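Long-range contacts in acyl-CoA hydrolase (Bacillus halodurans, PDB 1VPM), which probably hydrolyses the thioester bond of long-chain fatty acyl-CoAs and binds coenzyme A: residues R28-P33 against D84-E89; A48-I53 against S122-V127. All blocks are in the same frame, centred on the assembly; numbering follows the deposited sequence.

Contact 1 of 2, residues R28-P33 against D84-E89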
ATOM      1  N   ARG A  28       0.997  15.143   4.757  1.00 26.73           N
ATOM      2  CA  ARG A  28       0.307  13.910   4.330  1.00 28.60           C
ATOM      3  C   ARG A  28      -1.189  14.128   4.461  1.00 25.82           C
ATOM      4  O   ARG A  28      -1.662  14.666   5.446  1.00 26.50           O
ATOM      5  CB  ARG A  28       0.673  12.762   5.301  1.00 30.80           C
ATOM      6  CG  ARG A  28       2.136  12.447   5.495  1.00 39.19           C
ATOM      7  CD  ARG A  28       2.800  12.205   4.185  1.00 49.45           C
ATOM      8  NE  ARG A  28       2.447  10.900   3.671  1.00 47.56           N
ATOM      9  CZ  ARG A  28       3.259   9.845   3.686  1.00 59.70           C
ATOM     10  NH1 ARG A  28       4.510   9.924   4.173  1.00 60.26           N
ATOM     11  NH2 ARG A  28       2.810   8.698   3.205  1.00 57.22           N
ATOM     12  N   LEU A  29      -1.924  13.628   3.501  1.00 24.51           N
ATOM     13  CA  LEU A  29      -3.354  13.660   3.554  1.00 26.16           C
ATOM     14  C   LEU A  29      -3.818  12.493   4.421  1.00 26.93           C
ATOM     15  O   LEU A  29      -3.330  11.371   4.246  1.00 28.73           O
ATOM     16  CB  LEU A  29      -3.856  13.503   2.140  1.00 31.77           C
ATOM     17  CG  LEU A  29      -5.335  13.754   1.861  1.00 34.79           C
ATOM     18  CD1 LEU A  29      -5.795  15.089   2.403  1.00 35.29           C
ATOM     19  CD2 LEU A  29      -5.569  13.677   0.370  1.00 34.94           C
ATOM     20  N   VAL A  30      -4.801  12.725   5.278  1.00 23.83           N
ATOM     21  CA  VAL A  30      -5.376  11.629   6.102  1.00 26.22           C
ATOM     22  C   VAL A  30      -6.501  10.986   5.304  1.00 25.25           C
ATOM     23  O   VAL A  30      -7.491  11.660   4.875  1.00 25.07           O
ATOM     24  CB  VAL A  30      -5.893  12.113   7.431  1.00 24.06           C
ATOM     25  CG1 VAL A  30      -6.468  10.946   8.246  1.00 23.91           C
ATOM     26  CG2 VAL A  30      -4.772  12.764   8.218  1.00 25.59           C
ATOM     27  N   LEU A  31      -6.381   9.684   5.018  1.00 25.59           N
ATOM     28  CA  LEU A  31      -7.369   9.015   4.245  1.00 28.61           C
ATOM     29  C   LEU A  31      -8.029   7.851   4.987  1.00 30.69           C
ATOM     30  O   LEU A  31      -7.517   7.433   5.991  1.00 29.17           O
ATOM     31  CB  LEU A  31      -6.730   8.496   2.973  1.00 27.37           C
ATOM     32  CG  LEU A  31      -6.372   9.691   2.047  1.00 37.38           C
ATOM     33  CD1 LEU A  31      -5.483   9.218   0.972  1.00 33.83           C
ATOM     34  CD2 LEU A  31      -7.576  10.407   1.451  1.00 39.57           C
ATOM     35  N   PRO A  32      -9.171   7.357   4.479  1.00 31.48           N
ATOM     36  CA  PRO A  32      -9.923   6.286   5.204  1.00 34.15           C
ATOM     37  C   PRO A  32      -9.149   5.048   5.668  1.00 34.92           C
ATOM     38  O   PRO A  32      -9.404   4.562   6.768  1.00 36.27           O
ATOM     39  CB  PRO A  32     -11.046   5.956   4.238  1.00 35.95           C
ATOM     40  CG  PRO A  32     -11.293   7.279   3.525  1.00 36.13           C
ATOM     41  CD  PRO A  32      -9.904   7.782   3.267  1.00 33.76           C
ATOM     42  N   PRO A  33      -8.176   4.561   4.885  1.00 32.90           N
ATOM     43  CA  PRO A  33      -7.362   3.420   5.364  1.00 34.36           C
ATOM     44  C   PRO A  33      -6.525   3.672   6.607  1.00 34.87           C
ATOM     45  O   PRO A  33      -6.060   2.722   7.205  1.00 36.10           O
ATOM     46  CB  PRO A  33      -6.411   3.140   4.185  1.00 36.27           C
ATOM     47  CG  PRO A  33      -6.999   3.807   3.027  1.00 36.63           C
ATOM     48  CD  PRO A  33      -7.799   4.965   3.518  1.00 31.52           C
ATOM     49  N   ASP A  84      -8.238  15.838   6.471  0.70 29.71           N
ATOM     50  CA  ASP A  84      -7.285  16.718   7.103  0.70 29.13           C
ATOM     51  C   ASP A  84      -5.930  16.429   6.575  0.70 28.59           C
ATOM     52  O   ASP A  84      -5.659  15.392   5.951  0.70 28.17           O
ATOM     53  CB  ASP A  84      -7.188  16.520   8.616  0.70 24.34           C
ATOM     54  CG  ASP A  84      -8.372  16.997   9.362  0.70 30.45           C
ATOM     55  OD1 ASP A  84      -9.210  17.702   8.745  0.70 32.08           O
ATOM     56  OD2 ASP A  84      -8.432  16.690  10.594  0.70 30.62           O
ATOM     57  N   ALA A  85      -5.034  17.358   6.852  1.00 23.92           N
ATOM     58  CA  ALA A  85      -3.667  17.106   6.454  1.00 25.66           C
ATOM     59  C   ALA A  85      -2.853  17.105   7.732  1.00 26.47           C
ATOM     60  O   ALA A  85      -3.089  17.905   8.675  1.00 30.48           O
ATOM     61  CB  ALA A  85      -3.160  18.155   5.569  1.00 27.53           C
ATOM     62  N   LEU A  86      -1.866  16.239   7.751  1.00 23.40           N
ATOM     63  CA  LEU A  86      -0.887  16.219   8.800  1.00 23.48           C
ATOM     64  C   LEU A  86       0.378  16.855   8.312  1.00 25.85           C
ATOM     65  O   LEU A  86       0.871  16.497   7.256  1.00 26.13           O
ATOM     66  CB  LEU A  86      -0.550  14.801   9.213  1.00 28.45           C
ATOM     67  CG  LEU A  86      -1.423  13.962  10.108  1.00 37.32           C
ATOM     68  CD1 LEU A  86      -0.667  12.618  10.344  1.00 40.36           C
ATOM     69  CD2 LEU A  86      -1.640  14.644  11.452  1.00 29.54           C
ATOM     70  N   GLU A  87       0.930  17.748   9.122  1.00 23.41           N
ATOM     71  CA  GLU A  87       2.149  18.485   8.834  1.00 22.14           C
ATOM     72  C   GLU A  87       3.209  18.049   9.877  1.00 23.87           C
ATOM     73  O   GLU A  87       2.973  18.204  11.039  1.00 28.04           O
ATOM     74  CB  GLU A  87       1.897  19.970   9.004  1.00 25.80           C
ATOM     75  CG  GLU A  87       0.663  20.489   8.231  1.00 41.54           C
ATOM     76  CD  GLU A  87       0.309  21.977   8.557  1.00 43.41           C
ATOM     77  OE1 GLU A  87       0.807  22.528   9.601  1.00 48.06           O
ATOM     78  OE2 GLU A  87      -0.465  22.562   7.747  1.00 59.30           O
ATOM     79  N   LEU A  88       4.350  17.620   9.394  1.00 22.91           N
ATOM     80  CA  LEU A  88       5.423  17.195  10.248  1.00 19.68           C
ATOM     81  C   LEU A  88       6.681  18.013   9.960  1.00 22.91           C
ATOM     82  O   LEU A  88       6.946  18.336   8.766  1.00 27.89           O
ATOM     83  CB  LEU A  88       5.726  15.706  10.026  1.00 22.61           C
ATOM     84  CG  LEU A  88       4.616  14.667  10.342  1.00 20.05           C
ATOM     85  CD1 LEU A  88       3.937  14.250   9.032  1.00 25.85           C
ATOM     86  CD2 LEU A  88       5.208  13.480  11.023  1.00 25.67           C
ATOM     87  N   GLU A  89       7.443  18.262  11.030  1.00 25.59           N
ATOM     88  CA  GLU A  89       8.732  18.942  10.900  1.00 23.99           C
ATOM     89  C   GLU A  89       9.724  18.315  11.842  1.00 24.76           C
ATOM     90  O   GLU A  89       9.408  18.129  12.999  1.00 23.04           O
ATOM     91  CB  GLU A  89       8.583  20.434  11.217  1.00 24.11           C
ATOM     92  CG  GLU A  89       9.881  21.222  11.062  1.00 29.43           C
ATOM     93  CD  GLU A  89       9.773  22.667  11.505  1.00 34.49           C
ATOM     94  OE1 GLU A  89       8.752  23.106  12.070  1.00 32.63           O
ATOM     95  OE2 GLU A  89      10.734  23.401  11.259  1.00 42.83           O
TER

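Contact 2 of 2, residues A48-I53 against S122-V127. With COA (coenzyme A), chain D.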
ATOM      1  N   ALA A  48       4.441   6.172  12.423  1.00 22.93           N
ATOM      2  CA  ALA A  48       5.139   5.762  11.181  1.00 19.87           C
ATOM      3  C   ALA A  48       5.691   7.025  10.497  1.00 22.85           C
ATOM      4  O   ALA A  48       6.864   7.082  10.052  1.00 22.84           O
ATOM      5  CB  ALA A  48       4.223   5.000  10.199  1.00 24.38           C
ATOM      6  N   TYR A  49       4.843   8.037  10.407  1.00 24.17           N
ATOM      7  CA  TYR A  49       5.241   9.307   9.757  1.00 25.41           C
ATOM      8  C   TYR A  49       6.305  10.056  10.524  1.00 21.27           C
ATOM      9  O   TYR A  49       7.235  10.631   9.915  1.00 20.99           O
ATOM     10  CB  TYR A  49       4.056  10.219   9.550  1.00 24.76           C
ATOM     11  CG  TYR A  49       2.980   9.713   8.646  1.00 25.64           C
ATOM     12  CD1 TYR A  49       3.253   8.866   7.592  1.00 28.53           C
ATOM     13  CD2 TYR A  49       1.674  10.204   8.804  1.00 30.56           C
ATOM     14  CE1 TYR A  49       2.232   8.461   6.741  1.00 34.62           C
ATOM     15  CE2 TYR A  49       0.685   9.845   7.941  1.00 31.25           C
ATOM     16  CZ  TYR A  49       0.961   8.949   6.947  1.00 38.42           C
ATOM     17  OH  TYR A  49      -0.036   8.577   6.091  1.00 40.90           O
ATOM     18  N   ILE A  50       6.258  10.012  11.861  1.00 22.24           N
ATOM     19  CA  ILE A  50       7.268  10.618  12.715  1.00 23.64           C
ATOM     20  C   ILE A  50       8.655   9.973  12.475  1.00 23.62           C
ATOM     21  O   ILE A  50       9.650  10.669  12.297  1.00 22.88           O
ATOM     22  CB  ILE A  50       6.866  10.486  14.202  1.00 23.17           C
ATOM     23  CG1 ILE A  50       5.760  11.467  14.580  1.00 24.57           C
ATOM     24  CG2 ILE A  50       8.056  10.698  15.167  1.00 23.45           C
ATOM     25  CD1 ILE A  50       5.117  11.158  15.858  1.00 23.02           C
ATOM     26  N   ASP A  51       8.711   8.650  12.429  1.00 23.70           N
ATOM     27  CA  ASP A  51       9.992   7.970  12.168  1.00 23.71           C
ATOM     28  C   ASP A  51      10.466   8.251  10.751  1.00 23.45           C
ATOM     29  O   ASP A  51      11.663   8.413  10.543  1.00 24.59           O
ATOM     30  CB  ASP A  51       9.855   6.478  12.343  1.00 22.22           C
ATOM     31  CG  ASP A  51      11.187   5.774  12.285  1.00 26.03           C
ATOM     32  OD1 ASP A  51      11.911   5.932  13.319  1.00 26.13           O
ATOM     33  OD2 ASP A  51      11.489   5.081  11.268  1.00 26.01           O
ATOM     34  N   GLU A  52       9.571   8.332   9.777  1.00 24.36           N
ATOM     35  CA  GLU A  52       9.945   8.597   8.383  1.00 25.50           C
ATOM     36  C   GLU A  52      10.657   9.919   8.302  1.00 23.49           C
ATOM     37  O   GLU A  52      11.719  10.039   7.651  1.00 22.12           O
ATOM     38  CB  GLU A  52       8.686   8.602   7.491  0.65 26.40           C
ATOM     39  CG  GLU A  52       8.942   8.665   6.033  0.65 33.75           C
ATOM     40  CD  GLU A  52       7.660   8.708   5.195  0.65 31.11           C
ATOM     41  OE1 GLU A  52       6.651   8.049   5.574  0.65 42.84           O
ATOM     42  OE2 GLU A  52       7.699   9.422   4.182  0.65 35.52           O
ATOM     43  N   ILE A  53      10.080  10.934   8.936  1.00 22.27           N
ATOM     44  CA  ILE A  53      10.666  12.279   8.837  1.00 24.33           C
ATOM     45  C   ILE A  53      11.961  12.296   9.658  1.00 23.02           C
ATOM     46  O   ILE A  53      12.927  12.945   9.297  1.00 23.08           O
ATOM     47  CB  ILE A  53       9.689  13.399   9.178  1.00 27.38           C
ATOM     48  CG1 ILE A  53      10.227  14.758   8.697  1.00 33.21           C
ATOM     49  CG2 ILE A  53       9.338  13.463  10.546  1.00 25.91           C
ATOM     50  CD1 ILE A  53       9.229  15.843   8.691  1.00 33.32           C
ATOM     51  N   SER A 122       7.813  14.856  19.683  1.00 25.09           N
ATOM     52  CA  SER A 122       8.563  13.724  20.146  1.00 28.90           C
ATOM     53  C   SER A 122      10.065  13.926  19.888  1.00 26.14           C
ATOM     54  O   SER A 122      10.461  14.768  19.132  1.00 22.65           O
ATOM     55  CB  SER A 122       7.948  12.486  19.460  1.00 34.68           C
ATOM     56  OG  SER A 122       8.789  11.836  18.557  1.00 44.14           O
ATOM     57  N   PHE A 123      10.874  13.225  20.656  1.00 24.20           N
ATOM     58  CA  PHE A 123      12.312  13.056  20.369  1.00 24.52           C
ATOM     59  C   PHE A 123      12.631  11.603  20.033  1.00 22.81           C
ATOM     60  O   PHE A 123      12.053  10.673  20.629  1.00 22.48           O
ATOM     61  CB  PHE A 123      13.151  13.391  21.584  1.00 22.86           C
ATOM     62  CG  PHE A 123      13.067  14.826  22.014  1.00 20.59           C
ATOM     63  CD1 PHE A 123      13.815  15.805  21.349  1.00 25.51           C
ATOM     64  CD2 PHE A 123      12.335  15.189  23.117  1.00 26.24           C
ATOM     65  CE1 PHE A 123      13.762  17.155  21.764  1.00 25.71           C
ATOM     66  CE2 PHE A 123      12.285  16.499  23.503  1.00 26.95           C
ATOM     67  CZ  PHE A 123      13.007  17.485  22.824  1.00 26.09           C
ATOM     68  N   LEU A 124      13.451  11.413  18.995  1.00 23.49           N
ATOM     69  CA  LEU A 124      13.973  10.143  18.661  1.00 23.10           C
ATOM     70  C   LEU A 124      15.495  10.130  18.706  1.00 24.25           C
ATOM     71  O   LEU A 124      16.158  11.182  18.631  1.00 24.79           O
ATOM     72  CB  LEU A 124      13.537   9.771  17.255  1.00 22.55           C
ATOM     73  CG  LEU A 124      12.050   9.597  16.987  1.00 25.34           C
ATOM     74  CD1 LEU A 124      11.417  10.939  16.686  1.00 30.18           C
ATOM     75  CD2 LEU A 124      11.779   8.629  15.792  1.00 25.12           C
ATOM     76  N   THR A 125      16.038   8.940  18.821  1.00 21.00           N
ATOM     77  CA  THR A 125      17.486   8.768  18.746  1.00 22.64           C
ATOM     78  C   THR A 125      17.769   7.944  17.499  1.00 23.38           C
ATOM     79  O   THR A 125      17.393   6.739  17.414  1.00 22.69           O
ATOM     80  CB  THR A 125      18.053   8.095  19.994  1.00 24.53           C
ATOM     81  OG1 THR A 125      17.832   8.914  21.164  1.00 24.47           O
ATOM     82  CG2 THR A 125      19.566   7.917  19.836  1.00 27.03           C
HETATM   83  N   MSE A 126      18.504   8.560  16.563  1.00 21.45           N
HETATM   84  CA  MSE A 126      18.866   7.935  15.312  1.00 24.85           C
HETATM   85  C   MSE A 126      20.358   7.663  15.331  1.00 24.54           C
HETATM   86  O   MSE A 126      21.097   8.473  15.842  1.00 23.76           O
HETATM   87  CB  MSE A 126      18.545   8.875  14.140  1.00 25.22           C
HETATM   88  CG  MSE A 126      17.128   9.435  14.091  1.00 24.16           C
HETATM   89 SE   MSE A 126      15.745   7.957  14.089  1.00 37.19          SE
HETATM   90  CE  MSE A 126      16.230   7.266  12.393  1.00 24.24           C
ATOM     91  N   VAL A 127      20.782   6.554  14.741  1.00 22.45           N
ATOM     92  CA  VAL A 127      22.191   6.167  14.702  1.00 21.91           C
ATOM     93  C   VAL A 127      22.609   6.034  13.277  1.00 24.07           C
ATOM     94  O   VAL A 127      21.965   5.333  12.536  1.00 22.12           O
ATOM     95  CB  VAL A 127      22.451   4.866  15.513  1.00 22.99           C
ATOM     96  CG1 VAL A 127      23.895   4.447  15.385  1.00 21.89           C
ATOM     97  CG2 VAL A 127      22.129   5.117  16.974  1.00 24.70           C
TER
HETATM   98  N1A COA D 200      18.200   4.951  23.005  1.00 40.26           N
HETATM   99  C2A COA D 200      18.990   6.038  22.763  1.00 36.99           C
HETATM  100  N3A COA D 200      20.314   5.848  22.330  1.00 46.57           N
HETATM  101  C4A COA D 200      20.794   4.585  22.141  1.00 43.35           C
HETATM  102  C5A COA D 200      19.990   3.461  22.398  1.00 39.37           C
HETATM  103  C6A COA D 200      18.676   3.640  22.843  1.00 44.11           C
HETATM  104  N6A COA D 200      17.959   2.569  23.228  1.00 32.59           N
HETATM  105  N7A COA D 200      20.741   2.344  22.150  1.00 47.29           N
HETATM  106  C8A COA D 200      21.980   2.738  21.742  1.00 42.54           C
HETATM  107  N9A COA D 200      22.021   4.110  21.741  1.00 41.57           N
HETATM  108  C1B COA D 200      23.087   4.928  21.195  1.00 41.50           C
HETATM  109  C2B COA D 200      24.337   4.783  22.035  1.00 48.33           C
HETATM  110  O2B COA D 200      24.246   5.564  23.198  1.00 47.99           O
HETATM  111  C3B COA D 200      25.400   5.252  21.056  1.00 45.21           C
HETATM  112  O3B COA D 200      25.504   6.655  21.231  1.00 45.02           O
HETATM  113  P3B COA D 200      26.822   7.503  20.930  1.00 37.19           P
HETATM  114  O7A COA D 200      27.583   7.629  22.188  1.00 45.49           O
HETATM  115  O8A COA D 200      26.537   8.870  20.452  1.00 39.96           O
HETATM  116  O9A COA D 200      27.541   6.808  19.811  1.00 39.67           O
HETATM  117  C4B COA D 200      24.837   4.808  19.698  1.00 49.56           C
HETATM  118  O4B COA D 200      23.490   4.407  19.954  1.00 44.14           O
HETATM  119  C5B COA D 200      25.562   3.609  19.080  1.00 50.78           C
HETATM  120  O5B COA D 200      25.517   2.534  20.016  1.00 62.39           O
HETATM  121  P1A COA D 200      26.818   1.634  20.439  1.00 66.29           P
HETATM  122  O1A COA D 200      26.718   1.303  21.914  1.00 66.88           O
HETATM  123  O2A COA D 200      28.117   2.302  20.037  1.00 65.29           O
HETATM  124  O3A COA D 200      26.735   0.297  19.540  1.00 65.73           O
HETATM  125  P2A COA D 200      25.539  -0.794  19.477  1.00 62.22           P
HETATM  126  O4A COA D 200      25.056  -1.106  20.885  1.00 55.01           O
HETATM  127  O5A COA D 200      26.084  -1.968  18.681  1.00 66.24           O
HETATM  128  O6A COA D 200      24.349  -0.117  18.600  1.00 62.84           O
HETATM  129  CBP COA D 200      22.007   0.177  18.221  1.00 59.10           C
HETATM  130  CCP COA D 200      23.165   0.394  19.193  1.00 59.87           C
HETATM  131  CDP COA D 200      20.843   1.103  18.590  1.00 55.95           C
HETATM  132  CEP COA D 200      22.529   0.550  16.817  1.00 53.51           C
HETATM  133  CAP COA D 200      21.563  -1.314  18.279  1.00 56.88           C
HETATM  134  OAP COA D 200      21.161  -1.780  19.562  1.00 56.45           O
HETATM  135  C9P COA D 200      20.473  -1.568  17.254  1.00 57.40           C
HETATM  136  O9P COA D 200      20.896  -1.775  15.926  1.00 48.04           O
HETATM  137  N8P COA D 200      19.174  -1.571  17.590  1.00 37.96           N
HETATM  138  C7P COA D 200      18.225  -1.817  16.521  1.00 43.59           C
HETATM  139  C6P COA D 200      17.991  -0.561  15.677  1.00 43.62           C
HETATM  140  C5P COA D 200      16.935  -0.816  14.621  1.00 43.12           C
HETATM  141  O5P COA D 200      17.175  -1.653  13.726  1.00 54.69           O
HETATM  142  N4P COA D 200      15.784  -0.144  14.716  1.00 36.08           N
HETATM  143  C3P COA D 200      14.754  -0.277  13.720  1.00 35.54           C
HETATM  144  C2P COA D 200      13.573  -1.191  14.047  1.00 31.25           C
HETATM  145  S1P COA D 200      13.837  -2.837  14.834  1.00 40.10           S

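Contact 1 of 2, residues R28-P33 against D84-E89
Val30 holds CG1 anti to its backbone nitrogen (chi1 -180°), which leaves CG2 beside that nitrogen and directed at Leu86, whose CG is likewise turned back beside its own nitrogen (chi1 -78°). Val30 CG2 thus comes within 4.0 Å of Leu86 CG, the two side chains crossing obliquely. The meeting lies at the end of strand 24-29, the outermost strand on one side of the antiparallel HotDog sheet within this chain, where it pairs with the start of strand 85-95. Arg28 and Leu86 form a hydrogen-bonded antiparallel pair, with Arg28 N 2.8 Å from Leu86 O and Leu86 N 2.8 Å from Arg28 O. The latter oxygen also receives a CA-H contact from Ala85 CA at 3.3 Å. Leu29 and Ala85 follow as a non-hydrogen-bonded pair, and Leu56 of a second subunit packs on both. On the face of Arg28 and Leu86, by contrast, Tyr49 of helix 43-62 covers the strands, and the guanidinium of Arg28 leads off to a salt bridge with Glu52 of that helix, in the conformer described. One residue past the strand, Val30 N still donates to Asp84 O at 2.9 Å, which extends the pairing one residue beyond both strands. Carbon also touches the same oxygen: Asp84 O lies 3.6 Å from Val30 CG2 and 3.6 Å from Leu29 CD1.

Contact 2 of 2, residues A48-I53 against S122-V127
Ser122 faces the central helix of the HotDog fold: its OG rests 3.7 Å from Ile50 CG2, a contact without a hydrogen bond. Two residues on, Leu124 forks against two successive helix residues. Its CD1 meets Ile50 CG2 at 3.7 Å, while CD2 lies 3.7 Å from Asp51 OD1, the side chains of Leu124 and Asp51 crossing at about a right angle. Asp51 reaches there because CG stands anti to its backbone nitrogen (chi1 -171°), and its OD1 is hydrogen-bonded to Thr68 OG1 of the neighbouring strand. Thr125 turns to the other face, where its CG2 touches N3A of the coenzyme A adenine at 3.3 Å and its OG1 approaches C2A at 3.5 Å. A glycine here would probably open a gap beside the adenine and allow the base to shift. Selenomethionine Met126 returns to the helix side, its SE 4.4 Å from Asp51 OD1. Val127 again faces the coenzyme A, with CG2 3.4 Å from the ribose oxygen O4B. With no hydrogen bond spanning helix and strand, at an axis separation of 9.9 Å, the contact rests on van der Waals touches, of which Ile50 with Leu124 is the apolar one, and the polar group of Asp51 depends on partners elsewhere.

Overall arrangement
Both contacts belong to one HotDog domain and the same antiparallel sheet, yet they illustrate two ways of joining elements. Contact 1 lies toward the periphery, about 16 Å from the chain's centre, and joins strand to strand mainly through backbone hydrogen bonds; contact 2 sits about 4 Å from that centre and joins helix to strand mainly through side chains, with no hydrogen bond across. Their centres are about 17 Å apart, but helix 43-62 bridges them: Leu88 CD2 packs on the Tyr49 carbonyl carbon. Both are buried and meet other subunits, contact 1 through Leu29 and Ala85, contact 2 through Asp51, and the strand of contact 2 turns its other face to coenzyme A.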